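Local coordinates for ribonucleoside-diphosphate reductase subunit beta (Bacillus halodurans C-125, PDB 2RCC), which probably supplies deoxyribonucleotides for DNA synthesis, acting as the iron-binding small subunit of a class I ribonucleotide reductase, at residues A[177-180]-A[181-184]; A[194-197]-A[198-202]; A[207-210]-A[211-215]; A[257-260]-A[261-264]. All coordinates share one frame; numbering follows the deposited sequence. Where two conformers were deposited one is given.

Interaction 1: A[177-180]-A[181-184]; sequences ESIV and YDVI
Glu177 O lies beneath one face of the Tyr181 ring, about 3.1 Å from its plane and offset toward the rim, with Tyr181 CD2 the nearest ring atom at 3.2 Å. The same oxygen accepts Tyr181 N (3.1 Å, N-H...O angle 161°), the ordinary i to i+4 bond of helix 172-187. With chi1 at -57°, Tyr181 CG sits beside its own backbone N, which folds the ring back over the preceding turn. The close-packed side continues where Val180 CG1 and Ile184 CD1 meet at 4.1 Å; Val180 also touches Phe231 of helix 207-237, and Ile184 touches Thr253 of helix 244-268. Asp182 is equally tight, its CG 3.2 Å from Ser178 O, but carboxylate and carbonyl oxygens are all acceptors and form no bond. The carboxylate is held instead by Tyr163 OH, hydrogen-bonded to Asp182 OD1, and by a buried water that bridges Ser178 OG and Asp182 OD2, donating to OD2 over 2.6 Å. The looser side is at the partly exposed Glu177, where another water donates a hydrogen bond to Glu177 OE1 and accepts one from Tyr181 OH (2.6 Å); this water lies at the edge of the Tyr181 ring, in its plane. A leucine in place of Tyr181 would probably leave that water without its hydroxyl donor and Glu177 O without its flat cover. Since the side chain of Asp182 is about 5 Å from that of Glu186, a probable iron ligand, its anchoring at both oxygens is consistent with a carboxylate held in place close to the metal site.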
loop_
_atom_site.group_PDB
_atom_site.type_symbol
_atom_site.label_atom_id
_atom_site.label_comp_id
_atom_site.label_asym_id
_atom_site.label_seq_id
_atom_site.Cartn_x
_atom_site.Cartn_y
_atom_site.Cartn_z
ATOM N N GLU A 177 -5.899 -8.921 -19.838
ATOM C CA GLU A 177 -5.102 -10.143 -19.816
ATOM C C GLU A 177 -4.300 -10.238 -18.537
ATOM O O GLU A 177 -4.267 -11.276 -17.899
ATOM C CB GLU A 177 -4.179 -10.209 -21.021
ATOM C CG GLU A 177 -4.928 -10.393 -22.327
ATOM C CD GLU A 177 -4.059 -10.258 -23.578
ATOM O OE1 GLU A 177 -2.807 -10.135 -23.463
ATOM O OE2 GLU A 177 -4.659 -10.281 -24.684
ATOM N N SER A 178 -3.671 -9.128 -18.177
ATOM C CA SER A 178 -2.896 -8.983 -16.948
ATOM C C SER A 178 -3.752 -9.207 -15.676
ATOM O O SER A 178 -3.296 -9.829 -14.718
ATOM C CB SER A 178 -2.208 -7.604 -16.987
ATOM O OG SER A 178 -1.604 -7.305 -15.760
ATOM N N ILE A 179 -4.986 -8.696 -15.654
ATOM C CA ILE A 179 -5.963 -8.946 -14.559
ATOM C C ILE A 179 -6.279 -10.441 -14.434
ATOM O O ILE A 179 -6.393 -10.967 -13.320
ATOM C CB ILE A 179 -7.303 -8.158 -14.788
ATOM C CG1 ILE A 179 -7.099 -6.665 -14.545
ATOM C CG2 ILE A 179 -8.455 -8.680 -13.891
ATOM C CD1 ILE A 179 -6.968 -6.289 -13.040
ATOM N N VAL A 180 -6.420 -11.131 -15.565
ATOM C CA VAL A 180 -6.671 -12.582 -15.535
ATOM C C VAL A 180 -5.490 -13.311 -14.900
ATOM O O VAL A 180 -5.708 -14.209 -14.078
ATOM C CB VAL A 180 -7.009 -13.190 -16.929
ATOM C CG1 VAL A 180 -7.115 -14.752 -16.838
ATOM C CG2 VAL A 180 -8.334 -12.575 -17.491
ATOM N N TYR A 181 -4.262 -12.946 -15.296
ATOM C CA TYR A 181 -3.073 -13.554 -14.696
ATOM C C TYR A 181 -3.034 -13.259 -13.194
ATOM O O TYR A 181 -2.662 -14.140 -12.430
ATOM C CB TYR A 181 -1.770 -13.109 -15.350
ATOM C CG TYR A 181 -1.687 -13.366 -16.824
ATOM C CD1 TYR A 181 -1.958 -14.619 -17.369
ATOM C CD2 TYR A 181 -1.316 -12.361 -17.676
ATOM C CE1 TYR A 181 -1.876 -14.837 -18.744
ATOM C CE2 TYR A 181 -1.226 -12.565 -19.018
ATOM C CZ TYR A 181 -1.517 -13.788 -19.559
ATOM O OH TYR A 181 -1.412 -13.926 -20.928
ATOM N N ASP A 182 -3.422 -12.050 -12.779
ATOM C CA ASP A 182 -3.513 -11.691 -11.324
ATOM C C ASP A 182 -4.482 -12.613 -10.530
ATOM O O ASP A 182 -4.206 -12.998 -9.382
ATOM C CB ASP A 182 -3.971 -10.244 -11.090
ATOM C CG ASP A 182 -2.991 -9.167 -11.570
ATOM O OD1 ASP A 182 -1.785 -9.429 -11.751
ATOM O OD2 ASP A 182 -3.459 -7.998 -11.759
ATOM N N VAL A 183 -5.639 -12.896 -11.113
ATOM C CA VAL A 183 -6.628 -13.820 -10.539
ATOM C C VAL A 183 -5.989 -15.217 -10.374
ATOM O O VAL A 183 -6.130 -15.835 -9.342
ATOM C CB VAL A 183 -7.943 -13.864 -11.392
ATOM C CG1 VAL A 183 -8.813 -15.085 -11.050
ATOM C CG2 VAL A 183 -8.740 -12.550 -11.236
ATOM N N ILE A 184 -5.301 -15.702 -11.410
ATOM C CA ILE A 184 -4.585 -16.982 -11.343
ATOM C C ILE A 184 -3.513 -17.011 -10.272
ATOM O O ILE A 184 -3.481 -17.960 -9.485
ATOM C CB ILE A 184 -3.941 -17.360 -12.720
ATOM C CG1 ILE A 184 -5.043 -17.755 -13.714
ATOM C CG2 ILE A 184 -2.943 -18.473 -12.541
ATOM C CD1 ILE A 184 -4.675 -17.577 -15.177
HETATM O O HOH W 1 -0.972 -11.705 -22.133
HETATM O O HOH W 2 -2.390 -6.235 -13.320
#

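Interaction 2: A[194-197]-A[198-202]; sequences FAFF and YNLAR
Tyr198 lays its ring across the carbonyl of Phe194, one turn earlier in helix 191-202: Phe194 O is about 3.5 Å from the ring plane, toward the rim, and accepts Tyr198 N at 3.1 Å in its carbonyl plane. The phenol leans back over that turn, bringing Tyr198 CE2 to 4.2 Å from Phe194 CB, and its OH is hydrogen-bonded to Asn217 ND2 and Asn214 ND2. Phe196 swings the other way, its CG trans to the backbone N (chi1 167°), and Phe196 CE2 meets Leu200 CD1 obliquely at 3.8 Å. Beside it, Phe197 CE1 lies at the edge of the Phe196 ring, while Phe196 CD2 stands over a face of Phe197. Arg202 presents NE and NH2 side-on to the single oxygen Asn199 OD1 (2.9 and 3.1 Å), nearly in the guanidinium plane, and a water joins Phe196 O to Asn199 ND2. A phenylalanine in place of Tyr198 would probably leave both asparagine amides without their shared hydroxyl partner. The chemistry is divided by face: Phe196, Phe197 and Leu200 pack on helix 72-87, Phe194 meets Ile213, Tyr191 and the probable iron ligand Glu220, and Asn199 and Arg202 form a polar cluster, with Arg202 also in a cation-pi contact with Trp312.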
loop_
_atom_site.group_PDB
_atom_site.type_symbol
_atom_site.label_atom_id
_atom_site.label_comp_id
_atom_site.label_asym_id
_atom_site.label_seq_id
_atom_site.Cartn_x
_atom_site.Cartn_y
_atom_site.Cartn_z
ATOM N N PHE A 194 -0.907 -24.822 -0.343
ATOM C CA PHE A 194 -1.680 -24.426 0.843
ATOM C C PHE A 194 -2.439 -25.607 1.412
ATOM O O PHE A 194 -2.443 -25.816 2.617
ATOM C CB PHE A 194 -2.632 -23.282 0.557
ATOM C CG PHE A 194 -1.955 -22.011 0.015
ATOM C CD1 PHE A 194 -0.679 -21.604 0.447
ATOM C CD2 PHE A 194 -2.616 -21.222 -0.902
ATOM C CE1 PHE A 194 -0.082 -20.453 -0.035
ATOM C CE2 PHE A 194 -2.007 -20.041 -1.407
ATOM C CZ PHE A 194 -0.747 -19.663 -0.969
ATOM N N ALA A 195 -3.039 -26.410 0.545
ATOM C CA ALA A 195 -3.726 -27.638 0.973
ATOM C C ALA A 195 -2.823 -28.577 1.764
ATOM O O ALA A 195 -3.296 -29.232 2.705
ATOM C CB ALA A 195 -4.337 -28.370 -0.241
ATOM N N PHE A 196 -1.547 -28.667 1.374
ATOM C CA PHE A 196 -0.540 -29.467 2.100
ATOM C C PHE A 196 -0.479 -29.022 3.576
ATOM O O PHE A 196 -0.495 -29.841 4.477
ATOM C CB PHE A 196 0.841 -29.417 1.409
ATOM C CG PHE A 196 1.970 -29.955 2.259
ATOM C CD1 PHE A 196 2.301 -31.292 2.222
ATOM C CD2 PHE A 196 2.707 -29.127 3.081
ATOM C CE1 PHE A 196 3.335 -31.783 2.991
ATOM C CE2 PHE A 196 3.723 -29.629 3.895
ATOM C CZ PHE A 196 4.036 -30.940 3.837
ATOM N N PHE A 197 -0.423 -27.712 3.804
ATOM C CA PHE A 197 -0.373 -27.187 5.139
ATOM C C PHE A 197 -1.663 -27.494 5.906
ATOM O O PHE A 197 -1.610 -27.905 7.074
ATOM C CB PHE A 197 -0.033 -25.692 5.129
ATOM C CG PHE A 197 1.323 -25.404 4.566
ATOM C CD1 PHE A 197 2.456 -25.863 5.203
ATOM C CD2 PHE A 197 1.470 -24.716 3.391
ATOM C CE1 PHE A 197 3.705 -25.613 4.683
ATOM C CE2 PHE A 197 2.723 -24.465 2.875
ATOM C CZ PHE A 197 3.826 -24.922 3.524
ATOM N N TYR A 198 -2.813 -27.330 5.245
ATOM C CA TYR A 198 -4.095 -27.627 5.903
ATOM C C TYR A 198 -4.246 -29.116 6.195
ATOM O O TYR A 198 -4.873 -29.476 7.201
ATOM C CB TYR A 198 -5.291 -27.145 5.065
ATOM C CG TYR A 198 -5.313 -25.663 4.738
ATOM C CD1 TYR A 198 -4.929 -24.696 5.667
ATOM C CD2 TYR A 198 -5.782 -25.224 3.499
ATOM C CE1 TYR A 198 -4.974 -23.335 5.346
ATOM C CE2 TYR A 198 -5.832 -23.895 3.180
ATOM C CZ TYR A 198 -5.435 -22.963 4.106
ATOM O OH TYR A 198 -5.504 -21.655 3.757
ATOM N N ASN A 199 -3.681 -29.972 5.329
ATOM C CA ASN A 199 -3.722 -31.432 5.539
ATOM C C ASN A 199 -2.971 -31.781 6.813
ATOM O O ASN A 199 -3.341 -32.721 7.506
ATOM C CB ASN A 199 -3.129 -32.184 4.326
ATOM C CG ASN A 199 -3.142 -33.716 4.491
ATOM O OD1 ASN A 199 -4.190 -34.324 4.658
ATOM N ND2 ASN A 199 -1.972 -34.327 4.409
ATOM N N LEU A 200 -1.893 -31.065 7.121
ATOM C CA LEU A 200 -1.167 -31.306 8.392
ATOM C C LEU A 200 -1.989 -30.894 9.606
ATOM O O LEU A 200 -2.123 -31.659 10.574
ATOM C CB LEU A 200 0.207 -30.586 8.420
ATOM C CG LEU A 200 1.288 -31.092 7.450
ATOM C CD1 LEU A 200 2.542 -30.240 7.497
ATOM C CD2 LEU A 200 1.655 -32.557 7.747
ATOM N N ALA A 201 -2.595 -29.725 9.510
ATOM C CA ALA A 201 -3.299 -29.105 10.613
ATOM C C ALA A 201 -4.617 -29.772 10.932
ATOM O O ALA A 201 -4.978 -29.814 12.094
ATOM C CB ALA A 201 -3.478 -27.612 10.363
ATOM N N ARG A 202 -5.301 -30.356 9.937
ATOM C CA ARG A 202 -6.559 -31.068 10.213
ATOM C C ARG A 202 -6.282 -32.306 11.064
ATOM O O ARG A 202 -7.181 -32.770 11.740
ATOM C CB ARG A 202 -7.296 -31.432 8.927
ATOM C CG ARG A 202 -6.666 -32.573 8.147
ATOM C CD ARG A 202 -7.179 -32.593 6.770
ATOM N NE ARG A 202 -6.700 -33.738 6.011
ATOM C CZ ARG A 202 -7.239 -34.946 6.052
ATOM N NH1 ARG A 202 -8.316 -35.192 6.788
ATOM N NH2 ARG A 202 -6.705 -35.914 5.331
HETATM O O HOH W 3 0.229 -32.669 4.375
#

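Interaction 3: A[207-210]-A[211-215]; sequences VSTS and TMINY
The first two turns of helix 207-237, the helix that also carries the probable iron ligands Glu220 and His223, are joined where Thr211 reaches back to Val207. Val207 O takes two bonds from this one residue: Thr211 N at 2.9 Å and the hydroxyl Thr211 OG1, also at 2.9 Å. They approach from opposite faces of the carbonyl plane, the hydroxyl standing above it by 35°. Val207 O can take both hydrogen bonds because a chi1 of -64° turns Thr211 OG1 to the side of its own backbone N, the usual way for a helical threonine to return its hydroxyl to the turn before. On the next face, Ile213 CG1 lies 3.3 Å from Thr209 O, which also receives Ile213 N in a nearly straight bond (3.0 Å, N-H...O angle 171°). The selenomethionine Met212 packs its bent end against Trp53 and against Ser125 and Val129 of helix 106-133. At the helix start, Asp63 accepts bonds from Ser208 N and Thr209 OG1, giving the opening turn an acidic partner. Beyond, Thr211 O lies about 3.4 Å from a face of the Tyr215 ring. The hydroxyl of the partly exposed Thr211 is therefore satisfied within the helix itself, while apolar Ile213, on a different face, reaches the probable radical tyrosine, Tyr126.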
loop_
_atom_site.group_PDB
_atom_site.type_symbol
_atom_site.label_atom_id
_atom_site.label_comp_id
_atom_site.label_asym_id
_atom_site.label_seq_id
_atom_site.Cartn_x
_atom_site.Cartn_y
_atom_site.Cartn_z
ATOM N N VAL A 207 -0.080 -26.518 13.214
ATOM C CA VAL A 207 -1.310 -25.743 13.228
ATOM C C VAL A 207 -1.068 -24.218 13.155
ATOM O O VAL A 207 -1.838 -23.494 12.503
ATOM C CB VAL A 207 -2.158 -26.106 14.475
ATOM C CG1 VAL A 207 -3.399 -25.210 14.565
ATOM C CG2 VAL A 207 -2.562 -27.595 14.442
ATOM N N SER A 208 -0.025 -23.724 13.823
ATOM C CA SER A 208 0.323 -22.293 13.730
ATOM C C SER A 208 0.707 -21.883 12.309
ATOM O O SER A 208 0.307 -20.823 11.833
ATOM C CB SER A 208 1.413 -21.929 14.714
ATOM O OG SER A 208 0.899 -22.026 16.015
ATOM N N THR A 209 1.461 -22.737 11.621
ATOM C CA THR A 209 1.802 -22.509 10.212
ATOM C C THR A 209 0.543 -22.456 9.350
ATOM O O THR A 209 0.367 -21.553 8.565
ATOM C CB THR A 209 2.723 -23.616 9.681
ATOM O OG1 THR A 209 3.946 -23.640 10.427
ATOM C CG2 THR A 209 2.982 -23.425 8.163
ATOM N N SER A 210 -0.342 -23.439 9.525
ATOM C CA SER A 210 -1.613 -23.500 8.830
ATOM C C SER A 210 -2.525 -22.265 9.057
ATOM O O SER A 210 -3.231 -21.812 8.141
ATOM C CB SER A 210 -2.333 -24.772 9.272
ATOM O OG SER A 210 -3.582 -24.846 8.657
ATOM N N THR A 211 -2.516 -21.765 10.282
ATOM C CA THR A 211 -3.214 -20.553 10.658
ATOM C C THR A 211 -2.716 -19.345 9.851
ATOM O O THR A 211 -3.532 -18.605 9.293
ATOM C CB THR A 211 -3.015 -20.207 12.142
ATOM O OG1 THR A 211 -3.592 -21.230 12.979
ATOM C CG2 THR A 211 -3.632 -18.856 12.444
HETATM N N MSE A 212 -1.401 -19.209 9.706
HETATM C CA MSE A 212 -0.841 -18.078 8.953
HETATM C C MSE A 212 -1.137 -18.233 7.464
HETATM O O MSE A 212 -1.492 -17.262 6.799
HETATM C CB MSE A 212 0.658 -17.941 9.214
HETATM C CG MSE A 212 1.133 -16.444 9.465
HETATM SE SE MSE A 212 2.679 -16.644 10.465
HETATM C CE MSE A 212 3.591 -17.423 8.952
ATOM N N ILE A 213 -1.022 -19.457 6.958
ATOM C CA ILE A 213 -1.418 -19.778 5.579
ATOM C C ILE A 213 -2.887 -19.398 5.330
ATOM O O ILE A 213 -3.224 -18.850 4.282
ATOM C CB ILE A 213 -1.229 -21.290 5.245
ATOM C CG1 ILE A 213 0.253 -21.685 5.257
ATOM C CG2 ILE A 213 -1.815 -21.642 3.879
ATOM C CD1 ILE A 213 1.117 -21.055 4.169
ATOM N N ASN A 214 -3.746 -19.696 6.293
ATOM C CA ASN A 214 -5.153 -19.389 6.195
ATOM C C ASN A 214 -5.407 -17.884 6.218
ATOM O O ASN A 214 -6.267 -17.419 5.490
ATOM C CB ASN A 214 -5.911 -20.094 7.302
ATOM C CG ASN A 214 -7.402 -20.200 7.027
ATOM O OD1 ASN A 214 -8.206 -19.789 7.848
ATOM N ND2 ASN A 214 -7.773 -20.722 5.853
ATOM N N TYR A 215 -4.664 -17.127 7.042
ATOM C CA TYR A 215 -4.750 -15.653 6.991
ATOM C C TYR A 215 -4.318 -15.130 5.625
ATOM O O TYR A 215 -4.997 -14.248 5.074
ATOM C CB TYR A 215 -3.948 -14.996 8.073
ATOM C CG TYR A 215 -4.409 -15.270 9.508
ATOM C CD1 TYR A 215 -5.671 -15.790 9.807
ATOM C CD2 TYR A 215 -3.590 -14.919 10.564
ATOM C CE1 TYR A 215 -6.059 -15.994 11.141
ATOM C CE2 TYR A 215 -3.979 -15.101 11.866
ATOM C CZ TYR A 215 -5.211 -15.636 12.145
ATOM O OH TYR A 215 -5.598 -15.813 13.459
#

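Interaction 4: A[257-260]-A[261-264]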
loop_
_atom_site.group_PDB
_atom_site.type_symbol
_atom_site.label_atom_id
_atom_site.label_comp_id
_atom_site.label_asym_id
_atom_site.label_seq_id
_atom_site.Cartn_x
_atom_site.Cartn_y
_atom_site.Cartn_z
ATOM N N ALA A 257 -2.976 -22.838 -16.625
ATOM C CA ALA A 257 -2.633 -22.589 -15.256
ATOM C C ALA A 257 -2.963 -23.799 -14.330
ATOM O O ALA A 257 -2.158 -24.152 -13.487
ATOM C CB ALA A 257 -3.329 -21.324 -14.787
ATOM N N ALA A 258 -4.137 -24.392 -14.492
ATOM C CA ALA A 258 -4.539 -25.616 -13.772
ATOM C C ALA A 258 -3.553 -26.768 -14.049
ATOM O O ALA A 258 -3.152 -27.466 -13.136
ATOM C CB ALA A 258 -5.940 -26.030 -14.172
ATOM N N ASP A 259 -3.181 -26.963 -15.311
ATOM C CA ASP A 259 -2.192 -27.968 -15.692
ATOM C C ASP A 259 -0.827 -27.721 -15.043
ATOM O O ASP A 259 -0.198 -28.663 -14.568
ATOM C CB ASP A 259 -2.005 -28.023 -17.220
ATOM C CG ASP A 259 -3.198 -28.605 -17.958
ATOM O OD1 ASP A 259 -4.065 -29.222 -17.322
ATOM O OD2 ASP A 259 -3.271 -28.429 -19.206
ATOM N N LEU A 260 -0.373 -26.461 -15.019
ATOM C CA LEU A 260 0.903 -26.110 -14.386
ATOM C C LEU A 260 0.860 -26.373 -12.892
ATOM O O LEU A 260 1.827 -26.862 -12.340
ATOM C CB LEU A 260 1.303 -24.645 -14.647
ATOM C CG LEU A 260 1.848 -24.363 -16.054
ATOM C CD1 LEU A 260 1.883 -22.860 -16.364
ATOM C CD2 LEU A 260 3.226 -24.983 -16.224
ATOM N N GLU A 261 -0.258 -26.061 -12.250
ATOM C CA GLU A 261 -0.411 -26.336 -10.808
ATOM C C GLU A 261 -0.326 -27.833 -10.541
ATOM O O GLU A 261 0.385 -28.243 -9.640
ATOM C CB GLU A 261 -1.720 -25.730 -10.289
ATOM C CG GLU A 261 -1.977 -25.892 -8.784
ATOM C CD GLU A 261 -0.959 -25.222 -7.881
ATOM O OE1 GLU A 261 -0.181 -24.356 -8.309
ATOM O OE2 GLU A 261 -0.937 -25.561 -6.695
ATOM N N LYS A 262 -1.016 -28.637 -11.351
ATOM C CA LYS A 262 -0.995 -30.097 -11.231
ATOM C C LYS A 262 0.417 -30.610 -11.408
ATOM O O LYS A 262 0.823 -31.495 -10.690
ATOM C CB LYS A 262 -1.919 -30.754 -12.268
ATOM C CG LYS A 262 -3.377 -30.462 -12.015
ATOM C CD LYS A 262 -4.274 -30.860 -13.150
ATOM C CE LYS A 262 -5.683 -30.273 -12.895
ATOM N NZ LYS A 262 -6.721 -30.733 -13.809
ATOM N N ASP A 263 1.175 -30.039 -12.343
ATOM C CA ASP A 263 2.581 -30.446 -12.563
ATOM C C ASP A 263 3.419 -30.160 -11.316
ATOM O O ASP A 263 4.191 -30.999 -10.865
ATOM C CB ASP A 263 3.193 -29.720 -13.762
ATOM C CG ASP A 263 2.571 -30.126 -15.109
ATOM O OD1 ASP A 263 2.009 -31.240 -15.244
ATOM O OD2 ASP A 263 2.643 -29.293 -16.049
ATOM N N TRP A 264 3.282 -28.958 -10.792
ATOM C CA TRP A 264 3.983 -28.568 -9.584
ATOM C C TRP A 264 3.614 -29.476 -8.423
ATOM O O TRP A 264 4.488 -29.950 -7.692
ATOM C CB TRP A 264 3.704 -27.109 -9.268
ATOM C CG TRP A 264 4.597 -26.199 -10.040
ATOM C CD1 TRP A 264 4.428 -25.710 -11.311
ATOM C CD2 TRP A 264 5.833 -25.694 -9.588
ATOM N NE1 TRP A 264 5.473 -24.917 -11.659
ATOM C CE2 TRP A 264 6.354 -24.881 -10.615
ATOM C CE3 TRP A 264 6.551 -25.835 -8.399
ATOM C CZ2 TRP A 264 7.542 -24.199 -10.485
ATOM C CZ3 TRP A 264 7.739 -25.174 -8.274
ATOM C CH2 TRP A 264 8.235 -24.372 -9.311
#
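Lys262 runs its aliphatic chain back past the carbonyl of Ala258, with CG 3.2 Å and CD 3.6 Å from Ala258 O, the same oxygen that accepts Lys262 N at 3.0 Å. The chain beyond CG is extended, which carries NZ away to a bond with Ser286 OG. Asp259 OD1 stays 4.7 Å from Lys262 NZ, so the two opposite charges may attract without touching. One residue on, the carboxylate of Asp263 also bends toward the turn before, its CG 3.2 Å from Asp259 O. That oxygen receives Asp263 N (3.0 Å), while the carboxylate oxygens, being acceptors too, gain nothing from it; Asp263 OD1 has a long, weak ion pair with Arg266. Glu261 turns the other way: its CG is anti to the backbone N (chi1 -178°) and the chain bends at chi2 (62°). Its buried carboxylate is fixed by a salt bridge to Arg155 and by bonds from Ser192 OG and Phe190 N. In the bundle, helix 244-268 packs against three neighbours: Ala258, Glu261 and Lys262 press on Ile285 of helix 278-295, Ala257 meets Ile184 of helix 172-187, and on helix 150-168 Leu260 touches Phe158 while Trp264 lies on Val151 and Leu152.

The four contacts lie in series on four helices, 172-187, 191-202, 207-237 and 244-268, all within the ribonucleotide reductase small-chain family, whose all-helical fold is related to ferritin. Interactions 2 and 3, on successive helices, are neighbours with centres 9 Å apart, joined by Phe194 CD1 on Ile213 CG2 at 3.6 Å. Interactions 1 and 4 also touch, Ile184 CG2 meeting Ala257 CB at 3.6 Å, though their centres are about 16 Å apart. Between these pairs, interactions 2 and 4 come within about 6 Å at their nearest atoms without touching. Interactions 1, 2 and 3 flank the probable iron and tyrosine site; interaction 4 is farther from it, Glu261 being about 10 Å from Glu220, side chain to side chain.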